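Local coordinates for TENA/THI-4 protein, Domain of Unknown Function with a Heme Oxygenase-like Fold (Shewanella denitrificans OS217, PDB 3DDE) that is of unknown function but adopts a heme oxygenase-like helical fold and may act as an iron-containing oxidoreductase, at residues C77-H82 / A179-E184; D68-Y73 / H187-T192; A39-Y44 / S156-T161; H29-G34 / L151-S156. All blocks are in the same frame, centred on the assembly; numbering follows the deposited sequence. Where two conformers were deposited one is given.

Contact 1 of 4, residues C77-H82 / A179-E184; sequences CFHHAH and AEEVNE
Within the helical bundle of this heme oxygenase-like protein, His80 and His79 on helix 71-84 approach Glu181 on helix 166-189. The CA atoms of His80 and Glu181 are 9.9 Å apart, so long side chains have to span the distance. Glu181 does so with its CG anti to the carbonyl carbon (chi1 -64°) and an extended chain beyond, which carries the carboxylate to the histidines. Its OE1 lies near the His80 ring plane, beside the NE2-CE1 edge, 2.8 Å from His80 NE2 and 2.9 Å from His80 CE1; ring and carboxylate planes stand 87° apart. Histidines and a carboxylate gathered between bundle helices are consistent with the iron-containing redox enzymes of this fold, though no metal site follows from it. His79 NE2 sits 4.3 Å above one face of the His80 ring, offset toward its rim. A water joins His79 NE2, at 2.9 Å, to Glu181 OE1, to which it donates over 3.1 Å. His80 also meets the rings of Phe76 and His178, the latter edge-to-face. A leucine at His80 would probably leave Glu181 OE1 without the imidazole edge beside it and lose these ring contacts. His79 meets the ring of His82 of the second subunit.

Contact 2 of 4, residues D68-Y73 / H187-T192; sequences DLPGKY and HEVCKT
Val189 meets Tyr73 and Pro70 through a single methyl group. Its CG1 rests 3.7 Å from Tyr73 CB and 3.8 Å from Tyr73 CG, so it sits against the root of the aromatic side chain, reaching the ring obliquely. The same methyl is 4.2 Å from Pro70 CG. The two side chains Tyr73 and Val189 cross at about a right angle, and a short valine suits the place, since its CG1 reaches both neighbours without a longer chain. Beside this apolar contact, Glu188 bends at chi2 (64°) and brings OE2 to 4.1 Å from Pro70 CB, a loose contact between a carboxylate and an apolar ring. This is where helix 71-84 starts and helix 166-189 finishes, at one end of the helical bundle. Pro70 occupies the N-cap position, where its lack of an N-H costs nothing to the helix, and Cys190 is the first residue to depart from helical geometry. Further out, the Tyr73 ring is carried away from its own backbone N by chi1 (-170°), and its hydroxyl is hydrogen-bonded to Pro130 O, which anchors the far end of the ring. Leu134 packs against both Tyr73 and Val189, and Val131 adds to the cover on the valine. Beyond Cys190 the chain turns toward helix 193-223, with Lys191 N bonded to Asp195 OD2 and Thr192 at the next N-cap.

Contact 3 of 4, residues A39-Y44 / S156-T161; sequences ALYAIY and STLDLT
The CA atoms of Tyr41 and Leu158 lie 9.1 Å apart, opposite the point where helix 144-157 ends in a Schellman motif whose C-prime residue, Asp159, has positive phi (38°). That turn lets Leu158 and Leu160, one before and one after Asp159, both direct their side chains at Tyr41. Leu158 CD1 makes its close contact with the base of the tyrosine, 3.8 Å from Tyr41 CB. Leu160 CD1 touches farther out, 4.2 Å from Tyr41 CE2, lying above one face of the ring and offset toward its rim. With CG anti to the backbone N (chi1 -179°), Tyr41 swings its ring along the departing chain, so that the two leucines meet successive parts of one long side chain. Leucine suits both places because it is long enough to put a terminal methyl on the tyrosine. Tyrosine suits the other side because its apolar length offers carbon to both leucines while its hydroxyl is hydrogen-bonded to Ser164 O, satisfying a polar end on a buried residue. Ile98, in a loop, packs on both Tyr41 and Leu160, and Met165 adds to the cover of Leu160. Other residues of helix 38-52 pack on other helices: Leu40 on Phe27 of helix 26-32, and Leu40 and Ile43 on Tyr221 of helix 193-223.

Contact 4 of 4, residues H29-G34 / L151-S156; sequences HEVLDG and LKAIQS
Val31 and Ala153 carry the apolar contact, with Ile154 and Leu32 adding to it. Val31 CG1, anti to the backbone N (chi1 176°), lies 4.1 Å from Ala153 CB and 3.8 Å from Ile154 CD1. Val31 CG2 is 4.0 Å from Ile154 CD1 as well, so the isoleucine tip is held against the valine fork. Leu32 CD2 reaches 4.1 Å to Ala153 CB, although the leucine side chain starts out away from the partner helix. Alanine suits this spot: the CA atoms of Leu32 and Ala153 are only 5.7 Å apart, and Ala153 CB already lies 3.7 Å from the backbone atom Val31 O. No hydrogen bond crosses between 29-34 and 151-156. On the second helix Ser156 OG donates to Lys152 O over 2.8 Å, tilted 22° from the carbonyl plane, while Ser156 N reaches that oxygen from the opposite face. Val150 extends the apolar patch under Val31 and Leu32, and Ile154 also touches Tyr41. Gly34, modelled in two conformers, fits a Schellman motif after helix 26-32, with a positive phi that suits glycine. Such close helix-on-helix packing through an alanine joins a short early helix to helix 144-157 in this all-helical, heme oxygenase-like fold.

How the contacts relate
The four contacts form two pairs on opposite sides of the chain's centre. Contacts 1 and 2 both join helix 71-84 to helix 166-189, their centres 13 Å apart: contact 2 ties the ends of these helices, and contact 1 lies farther in along the same two. Contact 1 has the histidines and the carboxylate, but no metal or active site is established. Contacts 3 and 4, with centres 9 Å apart, share Ser156 and touch directly: Thr157 OG1 probably makes a weak hydrogen bond to Gly34 O at 3.3 Å, and Leu160 N probably bonds to Gln155 O at 3.0 Å. Nearest atoms of contacts 1 and 4 are about 14 Å apart, so they do not touch; helices 144-157 and 166-189 are consecutive in the chain.

Contact 1 of 4, residues C77-H82 / A179-E184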
loop_
_atom_site.group_PDB
_atom_site.type_symbol
_atom_site.label_atom_id
_atom_site.label_comp_id
_atom_site.label_asym_id
_atom_site.label_seq_id
_atom_site.Cartn_x
_atom_site.Cartn_y
_atom_site.Cartn_z
ATOM N N CYS A 77 -14.450 7.379 -9.291
ATOM C CA CYS A 77 -13.730 6.176 -8.858
ATOM C C CYS A 77 -14.491 5.348 -7.838
ATOM O O CYS A 77 -14.572 4.128 -7.974
ATOM C CB CYS A 77 -12.368 6.534 -8.274
ATOM S SG CYS A 77 -11.242 7.148 -9.502
ATOM N N PHE A 78 -15.039 5.999 -6.812
ATOM C CA PHE A 78 -15.767 5.270 -5.777
ATOM C C PHE A 78 -17.129 4.830 -6.268
ATOM O O PHE A 78 -17.593 3.735 -5.934
ATOM C CB PHE A 78 -15.862 6.057 -4.463
ATOM C CG PHE A 78 -14.515 6.397 -3.857
ATOM C CD1 PHE A 78 -13.457 5.497 -3.894
ATOM C CD2 PHE A 78 -14.324 7.598 -3.207
ATOM C CE1 PHE A 78 -12.226 5.823 -3.312
ATOM C CE2 PHE A 78 -13.103 7.914 -2.630
ATOM C CZ PHE A 78 -12.072 7.035 -2.669
ATOM N N HIS A 79 -17.772 5.670 -7.071
ATOM C CA HIS A 79 -19.057 5.303 -7.630
ATOM C C HIS A 79 -18.939 4.054 -8.476
ATOM O O HIS A 79 -19.720 3.117 -8.307
ATOM C CB HIS A 79 -19.647 6.407 -8.503
ATOM C CG HIS A 79 -20.831 5.952 -9.304
ATOM N ND1 HIS A 79 -22.027 5.601 -8.721
ATOM C CD2 HIS A 79 -20.987 5.757 -10.634
ATOM C CE1 HIS A 79 -22.877 5.224 -9.661
ATOM N NE2 HIS A 79 -22.269 5.303 -10.830
ATOM N N HIS A 80 -17.985 4.048 -9.399
ATOM C CA HIS A 80 -17.807 2.889 -10.262
ATOM C C HIS A 80 -17.306 1.649 -9.564
ATOM O O HIS A 80 -17.658 0.545 -9.978
ATOM C CB HIS A 80 -17.024 3.227 -11.532
ATOM C CG HIS A 80 -17.877 3.893 -12.550
ATOM N ND1 HIS A 80 -18.632 3.176 -13.451
ATOM C CD2 HIS A 80 -18.216 5.192 -12.725
ATOM C CE1 HIS A 80 -19.355 4.010 -14.175
ATOM N NE2 HIS A 80 -19.126 5.239 -13.751
ATOM N N ALA A 81 -16.515 1.818 -8.507
ATOM C CA ALA A 81 -16.057 0.685 -7.693
ATOM C C ALA A 81 -17.314 0.056 -7.062
ATOM O O ALA A 81 -17.463 -1.166 -7.012
ATOM C CB ALA A 81 -15.060 1.152 -6.597
ATOM N N HIS A 82 -18.215 0.904 -6.587
ATOM C CA HIS A 82 -19.471 0.429 -6.003
ATOM C C HIS A 82 -20.328 -0.324 -7.030
ATOM O O HIS A 82 -20.912 -1.364 -6.716
ATOM C CB HIS A 82 -20.251 1.602 -5.428
ATOM C CG HIS A 82 -21.619 1.250 -4.936
ATOM N ND1 HIS A 82 -22.757 1.815 -5.460
ATOM C CD2 HIS A 82 -22.030 0.393 -3.972
ATOM C CE1 HIS A 82 -23.812 1.343 -4.817
ATOM N NE2 HIS A 82 -23.399 0.471 -3.915
ATOM N N ALA A 179 -20.183 3.377 -20.716
ATOM C CA ALA A 179 -19.352 3.817 -21.836
ATOM C C ALA A 179 -19.440 5.338 -21.992
ATOM O O ALA A 179 -18.431 6.010 -22.187
ATOM C CB ALA A 179 -19.798 3.138 -23.145
ATOM N N GLU A 180 -20.656 5.875 -21.928
ATOM C CA GLU A 180 -20.858 7.321 -22.029
ATOM C C GLU A 180 -20.187 8.053 -20.855
ATOM O O GLU A 180 -19.579 9.113 -21.038
ATOM C CB GLU A 180 -22.349 7.668 -22.084
ATOM N N GLU A 181 -20.289 7.463 -19.662
ATOM C CA GLU A 181 -19.718 8.031 -18.448
ATOM C C GLU A 181 -18.184 8.073 -18.513
ATOM O O GLU A 181 -17.576 9.054 -18.084
ATOM C CB GLU A 181 -20.209 7.244 -17.217
ATOM C CG GLU A 181 -21.725 7.339 -16.978
ATOM C CD GLU A 181 -22.225 6.543 -15.761
ATOM O OE1 GLU A 181 -21.498 5.665 -15.247
ATOM O OE2 GLU A 181 -23.366 6.797 -15.313
ATOM N N VAL A 182 -17.566 7.016 -19.049
ATOM C CA VAL A 182 -16.111 6.962 -19.212
ATOM C C VAL A 182 -15.642 8.041 -20.193
ATOM O O VAL A 182 -14.682 8.765 -19.926
ATOM C CB VAL A 182 -15.637 5.581 -19.729
ATOM C CG1 VAL A 182 -14.161 5.624 -20.087
ATOM C CG2 VAL A 182 -15.906 4.480 -18.695
ATOM N N ASN A 183 -16.320 8.137 -21.331
ATOM C CA ASN A 183 -15.989 9.138 -22.344
ATOM C C ASN A 183 -16.101 10.570 -21.814
ATOM O O ASN A 183 -15.217 11.393 -22.070
ATOM C CB ASN A 183 -16.854 8.968 -23.598
ATOM C CG ASN A 183 -16.541 7.686 -24.373
ATOM O OD1 ASN A 183 -15.724 6.848 -23.955
ATOM N ND2 ASN A 183 -17.211 7.527 -25.509
ATOM N N GLU A 184 -17.178 10.870 -21.083
ATOM C CA GLU A 184 -17.331 12.190 -20.469
ATOM C C GLU A 184 -16.191 12.441 -19.466
ATOM O O GLU A 184 -15.605 13.522 -19.455
ATOM C CB GLU A 184 -18.692 12.331 -19.784
HETATM O O HOH W 1 -23.250 4.061 -13.235
#

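Contact 2 of 4, residues D68-Y73 / H187-T192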
loop_
_atom_site.group_PDB
_atom_site.type_symbol
_atom_site.label_atom_id
_atom_site.label_comp_id
_atom_site.label_asym_id
_atom_site.label_seq_id
_atom_site.Cartn_x
_atom_site.Cartn_y
_atom_site.Cartn_z
ATOM N N ASP A 68 -4.588 15.038 -5.575
ATOM C CA ASP A 68 -5.294 16.196 -6.115
ATOM C C ASP A 68 -6.098 15.873 -7.370
ATOM O O ASP A 68 -5.897 16.473 -8.434
ATOM C CB ASP A 68 -4.293 17.314 -6.426
ATOM C CG ASP A 68 -3.550 17.772 -5.195
ATOM O OD1 ASP A 68 -4.225 18.264 -4.242
ATOM O OD2 ASP A 68 -2.298 17.644 -5.195
ATOM N N LEU A 69 -7.012 14.923 -7.246
ATOM C CA LEU A 69 -7.851 14.557 -8.374
ATOM C C LEU A 69 -9.010 15.545 -8.452
ATOM O O LEU A 69 -9.491 16.016 -7.412
ATOM C CB LEU A 69 -8.438 13.156 -8.197
ATOM C CG LEU A 69 -7.512 11.965 -8.074
ATOM C CD1 LEU A 69 -8.354 10.740 -7.809
ATOM C CD2 LEU A 69 -6.671 11.789 -9.322
ATOM N N PRO A 70 -9.471 15.865 -9.673
ATOM C CA PRO A 70 -10.652 16.705 -9.737
ATOM C C PRO A 70 -11.775 16.053 -8.932
ATOM O O PRO A 70 -11.859 14.830 -8.885
ATOM C CB PRO A 70 -11.000 16.717 -11.229
ATOM C CG PRO A 70 -9.742 16.369 -11.930
ATOM C CD PRO A 70 -8.961 15.505 -11.006
ATOM N N GLY A 71 -12.622 16.862 -8.305
ATOM C CA GLY A 71 -13.721 16.356 -7.478
ATOM C C GLY A 71 -14.575 15.297 -8.146
ATOM O O GLY A 71 -14.914 14.267 -7.538
ATOM N N LYS A 72 -14.906 15.552 -9.409
ATOM C CA LYS A 72 -15.744 14.648 -10.183
ATOM C C LYS A 72 -15.062 13.303 -10.414
ATOM O O LYS A 72 -15.728 12.264 -10.445
ATOM C CB LYS A 72 -16.119 15.282 -11.524
ATOM C CG LYS A 72 -16.904 16.563 -11.406
ATOM N N TYR A 73 -13.738 13.322 -10.567
ATOM C CA TYR A 73 -12.975 12.091 -10.789
ATOM C C TYR A 73 -12.891 11.230 -9.527
ATOM O O TYR A 73 -13.023 10.024 -9.624
ATOM C CB TYR A 73 -11.592 12.388 -11.396
ATOM C CG TYR A 73 -10.841 11.166 -11.879
ATOM C CD1 TYR A 73 -11.496 10.138 -12.551
ATOM C CD2 TYR A 73 -9.468 11.069 -11.738
ATOM C CE1 TYR A 73 -10.822 9.036 -13.005
ATOM C CE2 TYR A 73 -8.783 9.967 -12.200
ATOM C CZ TYR A 73 -9.467 8.951 -12.834
ATOM O OH TYR A 73 -8.802 7.832 -13.290
ATOM N N HIS A 187 -12.838 13.268 -21.228
ATOM C CA HIS A 187 -12.803 14.665 -21.689
ATOM C C HIS A 187 -12.570 15.639 -20.518
ATOM O O HIS A 187 -11.934 16.676 -20.680
ATOM C CB HIS A 187 -14.098 15.061 -22.410
ATOM C CG HIS A 187 -14.290 14.419 -23.755
ATOM N ND1 HIS A 187 -13.297 14.373 -24.712
ATOM C CD2 HIS A 187 -15.398 13.905 -24.345
ATOM C CE1 HIS A 187 -13.766 13.801 -25.807
ATOM N NE2 HIS A 187 -15.040 13.509 -25.613
ATOM N N GLU A 188 -13.081 15.290 -19.338
ATOM C CA GLU A 188 -12.951 16.132 -18.136
ATOM C C GLU A 188 -11.556 16.111 -17.502
ATOM O O GLU A 188 -11.035 17.157 -17.115
ATOM C CB GLU A 188 -14.019 15.725 -17.098
ATOM C CG GLU A 188 -13.789 16.168 -15.632
ATOM C CD GLU A 188 -13.795 17.677 -15.409
ATOM O OE1 GLU A 188 -14.257 18.441 -16.298
ATOM O OE2 GLU A 188 -13.350 18.092 -14.307
ATOM N N VAL A 189 -10.954 14.932 -17.396
ATOM C CA VAL A 189 -9.658 14.801 -16.708
ATOM C C VAL A 189 -8.403 14.928 -17.594
ATOM O O VAL A 189 -7.319 15.149 -17.064
ATOM C CB VAL A 189 -9.590 13.496 -15.859
ATOM C CG1 VAL A 189 -10.718 13.481 -14.838
ATOM C CG2 VAL A 189 -9.641 12.248 -16.747
ATOM N N CYS A 190 -8.532 14.788 -18.910
ATOM C CA CYS A 190 -7.374 14.930 -19.802
ATOM C C CYS A 190 -7.114 16.403 -20.159
ATOM O O CYS A 190 -7.817 16.995 -20.982
ATOM C CB CYS A 190 -7.555 14.108 -21.073
ATOM S SG CYS A 190 -7.507 12.329 -20.806
ATOM N N LYS A 191 -6.088 16.974 -19.530
ATOM C CA LYS A 191 -5.711 18.376 -19.720
ATOM C C LYS A 191 -4.492 18.569 -20.634
ATOM O O LYS A 191 -4.395 19.580 -21.344
ATOM C CB LYS A 191 -5.397 18.997 -18.358
ATOM C CG LYS A 191 -6.500 18.834 -17.316
ATOM C CD LYS A 191 -7.773 19.534 -17.758
ATOM C CE LYS A 191 -8.817 19.574 -16.656
ATOM N NZ LYS A 191 -10.004 20.366 -17.104
ATOM N N THR A 192 -3.556 17.622 -20.589
ATOM C CA THR A 192 -2.332 17.676 -21.393
ATOM C C THR A 192 -2.228 16.445 -22.270
ATOM O O THR A 192 -2.977 15.492 -22.104
ATOM C CB THR A 192 -1.057 17.731 -20.517
ATOM O OG1 THR A 192 -0.958 16.547 -19.721
ATOM C CG2 THR A 192 -1.075 18.942 -19.607
#

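Contact 3 of 4, residues A39-Y44 / S156-T161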
loop_
_atom_site.group_PDB
_atom_site.type_symbol
_atom_site.label_atom_id
_atom_site.label_comp_id
_atom_site.label_asym_id
_atom_site.label_seq_id
_atom_site.Cartn_x
_atom_site.Cartn_y
_atom_site.Cartn_z
ATOM N N ALA A 39 -16.774 -27.215 -21.525
ATOM C CA ALA A 39 -15.458 -27.126 -20.891
ATOM C C ALA A 39 -14.690 -25.876 -21.317
ATOM O O ALA A 39 -14.083 -25.195 -20.487
ATOM C CB ALA A 39 -14.638 -28.371 -21.192
ATOM N N LEU A 40 -14.702 -25.583 -22.617
ATOM C CA LEU A 40 -14.020 -24.394 -23.135
ATOM C C LEU A 40 -14.623 -23.115 -22.542
ATOM O O LEU A 40 -13.898 -22.223 -22.109
ATOM C CB LEU A 40 -14.090 -24.336 -24.661
ATOM C CG LEU A 40 -13.406 -23.144 -25.337
ATOM C CD1 LEU A 40 -11.920 -23.152 -25.014
ATOM C CD2 LEU A 40 -13.631 -23.144 -26.845
ATOM N N TYR A 41 -15.952 -23.044 -22.516
ATOM C CA TYR A 41 -16.646 -21.877 -21.994
ATOM C C TYR A 41 -16.349 -21.700 -20.496
ATOM O O TYR A 41 -16.103 -20.587 -20.040
ATOM C CB TYR A 41 -18.138 -21.991 -22.305
ATOM C CG TYR A 41 -18.971 -20.827 -21.832
ATOM C CD1 TYR A 41 -18.727 -19.534 -22.302
ATOM C CD2 TYR A 41 -20.027 -21.017 -20.945
ATOM C CE1 TYR A 41 -19.491 -18.454 -21.868
ATOM C CE2 TYR A 41 -20.796 -19.949 -20.511
ATOM C CZ TYR A 41 -20.531 -18.672 -20.980
ATOM O OH TYR A 41 -21.289 -17.605 -20.552
ATOM N N ALA A 42 -16.329 -22.805 -19.753
ATOM C CA ALA A 42 -16.021 -22.780 -18.320
ATOM C C ALA A 42 -14.589 -22.301 -18.044
ATOM O O ALA A 42 -14.381 -21.430 -17.202
ATOM C CB ALA A 42 -16.223 -24.156 -17.724
ATOM N N ILE A 43 -13.615 -22.888 -18.734
ATOM C CA ILE A 43 -12.199 -22.510 -18.577
ATOM C C ILE A 43 -12.041 -21.002 -18.744
ATOM O O ILE A 43 -11.460 -20.328 -17.885
ATOM C CB ILE A 43 -11.299 -23.232 -19.600
ATOM C CG1 ILE A 43 -11.183 -24.723 -19.245
ATOM C CG2 ILE A 43 -9.908 -22.581 -19.655
ATOM C CD1 ILE A 43 -10.540 -25.588 -20.326
ATOM N N TYR A 44 -12.606 -20.487 -19.828
ATOM C CA TYR A 44 -12.616 -19.067 -20.087
ATOM C C TYR A 44 -13.397 -18.210 -19.063
ATOM O O TYR A 44 -12.930 -17.136 -18.694
ATOM C CB TYR A 44 -13.134 -18.780 -21.489
ATOM C CG TYR A 44 -13.446 -17.317 -21.687
ATOM C CD1 TYR A 44 -12.450 -16.390 -22.016
ATOM C CD2 TYR A 44 -14.745 -16.857 -21.507
ATOM C CE1 TYR A 44 -12.763 -15.045 -22.169
ATOM C CE2 TYR A 44 -15.065 -15.539 -21.650
ATOM C CZ TYR A 44 -14.094 -14.644 -21.990
ATOM O OH TYR A 44 -14.508 -13.346 -22.124
ATOM N N SER A 156 -25.167 -20.211 -29.745
ATOM C CA SER A 156 -25.758 -21.157 -30.684
ATOM C C SER A 156 -25.242 -22.583 -30.474
ATOM O O SER A 156 -26.034 -23.518 -30.355
ATOM C CB SER A 156 -25.475 -20.697 -32.113
ATOM O OG SER A 156 -25.862 -19.338 -32.278
ATOM N N THR A 157 -23.920 -22.741 -30.419
ATOM C CA THR A 157 -23.294 -24.061 -30.255
ATOM C C THR A 157 -23.740 -24.773 -28.976
ATOM O O THR A 157 -24.187 -25.921 -29.017
ATOM C CB THR A 157 -21.755 -23.943 -30.265
ATOM O OG1 THR A 157 -21.340 -23.320 -31.485
ATOM C CG2 THR A 157 -21.099 -25.314 -30.150
ATOM N N LEU A 158 -23.628 -24.080 -27.844
ATOM C CA LEU A 158 -24.019 -24.644 -26.548
ATOM C C LEU A 158 -25.498 -24.420 -26.218
ATOM O O LEU A 158 -25.934 -24.716 -25.104
ATOM C CB LEU A 158 -23.139 -24.055 -25.438
ATOM C CG LEU A 158 -21.652 -24.395 -25.527
ATOM C CD1 LEU A 158 -20.836 -23.600 -24.497
ATOM C CD2 LEU A 158 -21.445 -25.900 -25.360
ATOM N N ASP A 159 -26.261 -23.924 -27.196
ATOM C CA ASP A 159 -27.689 -23.621 -27.052
ATOM C C ASP A 159 -27.999 -23.025 -25.669
ATOM O O ASP A 159 -28.782 -23.570 -24.893
ATOM C CB ASP A 159 -28.539 -24.865 -27.366
ATOM C CG ASP A 159 -29.957 -24.513 -27.738
ATOM O OD1 ASP A 159 -30.419 -23.409 -27.387
ATOM O OD2 ASP A 159 -30.619 -25.342 -28.395
ATOM N N LEU A 160 -27.365 -21.889 -25.390
ATOM C CA LEU A 160 -27.492 -21.192 -24.108
ATOM C C LEU A 160 -28.632 -20.182 -24.102
ATOM O O LEU A 160 -28.980 -19.611 -25.134
ATOM C CB LEU A 160 -26.177 -20.467 -23.766
ATOM C CG LEU A 160 -24.970 -21.377 -23.481
ATOM C CD1 LEU A 160 -23.626 -20.627 -23.573
ATOM C CD2 LEU A 160 -25.120 -22.077 -22.122
ATOM N N THR A 161 -29.201 -19.975 -22.920
ATOM C CA THR A 161 -30.279 -19.016 -22.709
ATOM C C THR A 161 -29.625 -17.838 -22.017
ATOM O O THR A 161 -28.491 -17.962 -21.583
ATOM C CB THR A 161 -31.363 -19.600 -21.767
ATOM O OG1 THR A 161 -30.839 -19.716 -20.437
ATOM C CG2 THR A 161 -31.824 -20.963 -22.258
#

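Contact 4 of 4, residues H29-G34 / L151-S156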
loop_
_atom_site.group_PDB
_atom_site.type_symbol
_atom_site.label_atom_id
_atom_site.label_comp_id
_atom_site.label_asym_id
_atom_site.label_seq_id
_atom_site.Cartn_x
_atom_site.Cartn_y
_atom_site.Cartn_z
ATOM N N HIS A 29 -11.313 -18.618 -33.237
ATOM C CA HIS A 29 -11.695 -19.351 -34.452
ATOM C C HIS A 29 -12.464 -20.608 -34.069
ATOM O O HIS A 29 -13.453 -20.936 -34.703
ATOM C CB HIS A 29 -10.524 -19.742 -35.363
ATOM C CG HIS A 29 -9.541 -18.642 -35.607
ATOM N ND1 HIS A 29 -8.274 -18.882 -36.094
ATOM C CD2 HIS A 29 -9.602 -17.312 -35.348
ATOM C CE1 HIS A 29 -7.614 -17.739 -36.172
ATOM N NE2 HIS A 29 -8.393 -16.773 -35.713
ATOM N N GLU A 30 -12.000 -21.308 -33.038
ATOM C CA GLU A 30 -12.668 -22.521 -32.561
ATOM C C GLU A 30 -14.144 -22.219 -32.273
ATOM O O GLU A 30 -15.035 -22.995 -32.641
ATOM C CB GLU A 30 -11.963 -23.033 -31.297
ATOM C CG GLU A 30 -12.578 -24.248 -30.610
ATOM C CD GLU A 30 -12.336 -25.563 -31.328
ATOM O OE1 GLU A 30 -11.759 -25.570 -32.437
ATOM O OE2 GLU A 30 -12.729 -26.604 -30.762
ATOM N N VAL A 31 -14.393 -21.079 -31.627
ATOM C CA VAL A 31 -15.753 -20.655 -31.288
ATOM C C VAL A 31 -16.582 -20.325 -32.537
ATOM O O VAL A 31 -17.681 -20.866 -32.721
ATOM C CB VAL A 31 -15.745 -19.432 -30.318
ATOM C CG1 VAL A 31 -17.161 -18.945 -30.048
ATOM C CG2 VAL A 31 -15.042 -19.781 -29.004
ATOM N N LEU A 32 -16.054 -19.457 -33.397
ATOM C CA LEU A 32 -16.782 -19.033 -34.605
ATOM C C LEU A 32 -17.086 -20.156 -35.611
ATOM O O LEU A 32 -18.113 -20.108 -36.302
ATOM C CB LEU A 32 -16.053 -17.874 -35.300
ATOM C CG LEU A 32 -15.869 -16.571 -34.509
ATOM C CD1 LEU A 32 -15.212 -15.523 -35.386
ATOM C CD2 LEU A 32 -17.178 -16.037 -33.964
ATOM N N ASP A 33 -16.262 -21.202 -35.608
ATOM C CA ASP A 33 -16.502 -22.371 -36.453
ATOM C C ASP A 33 -17.723 -23.142 -35.936
ATOM O O ASP A 33 -18.327 -23.924 -36.671
ATOM C CB ASP A 33 -15.279 -23.300 -36.481
ATOM C CG ASP A 33 -14.045 -22.638 -37.074
ATOM O OD1 ASP A 33 -14.094 -21.428 -37.381
ATOM O OD2 ASP A 33 -13.015 -23.331 -37.221
ATOM N N GLY A 34 -18.069 -22.924 -34.669
ATOM C CA GLY A 34 -19.216 -23.577 -34.051
ATOM C C GLY A 34 -18.799 -24.801 -33.262
ATOM O O GLY A 34 -19.613 -25.681 -32.985
ATOM N N LEU A 151 -19.815 -14.103 -29.132
ATOM C CA LEU A 151 -20.819 -14.381 -28.100
ATOM C C LEU A 151 -22.052 -15.051 -28.718
ATOM O O LEU A 151 -22.594 -15.989 -28.138
ATOM C CB LEU A 151 -21.194 -13.101 -27.323
ATOM C CG LEU A 151 -20.069 -12.311 -26.618
ATOM C CD1 LEU A 151 -20.614 -11.057 -25.930
ATOM C CD2 LEU A 151 -19.268 -13.143 -25.605
ATOM N N LYS A 152 -22.474 -14.589 -29.898
ATOM C CA LYS A 152 -23.614 -15.189 -30.607
ATOM C C LYS A 152 -23.329 -16.628 -31.066
ATOM O O LYS A 152 -24.238 -17.464 -31.072
ATOM C CB LYS A 152 -24.045 -14.301 -31.771
ATOM C CG LYS A 152 -24.653 -12.973 -31.331
ATOM N N ALA A 153 -22.081 -16.917 -31.438
ATOM C CA ALA A 153 -21.695 -18.271 -31.841
ATOM C C ALA A 153 -21.652 -19.231 -30.645
ATOM O O ALA A 153 -21.986 -20.410 -30.783
ATOM C CB ALA A 153 -20.365 -18.263 -32.567
ATOM N N ILE A 154 -21.246 -18.734 -29.474
ATOM C CA ILE A 154 -21.187 -19.578 -28.269
ATOM C C ILE A 154 -22.617 -19.938 -27.856
ATOM O O ILE A 154 -22.926 -21.089 -27.519
ATOM C CB ILE A 154 -20.452 -18.892 -27.084
ATOM C CG1 ILE A 154 -19.734 -19.930 -26.215
ATOM C CG2 ILE A 154 -21.377 -18.001 -26.257
ATOM C CD1 ILE A 154 -18.380 -20.361 -26.795
ATOM N N GLN A 155 -23.488 -18.937 -27.929
ATOM C CA GLN A 155 -24.890 -19.080 -27.595
ATOM C C GLN A 155 -25.580 -20.122 -28.483
ATOM O O GLN A 155 -26.450 -20.848 -28.017
ATOM C CB GLN A 155 -25.553 -17.701 -27.719
ATOM C CG GLN A 155 -27.021 -17.616 -27.340
ATOM C CD GLN A 155 -27.517 -16.176 -27.303
ATOM O OE1 GLN A 155 -26.644 -15.169 -27.461
ATOM N NE2 GLN A 155 -28.921 -16.051 -27.057
ATOM N N SER A 156 -25.167 -20.211 -29.745
ATOM C CA SER A 156 -25.758 -21.157 -30.684
ATOM C C SER A 156 -25.242 -22.583 -30.474
ATOM O O SER A 156 -26.034 -23.518 -30.355
ATOM C CB SER A 156 -25.475 -20.697 -32.113
ATOM O OG SER A 156 -25.862 -19.338 -32.278
#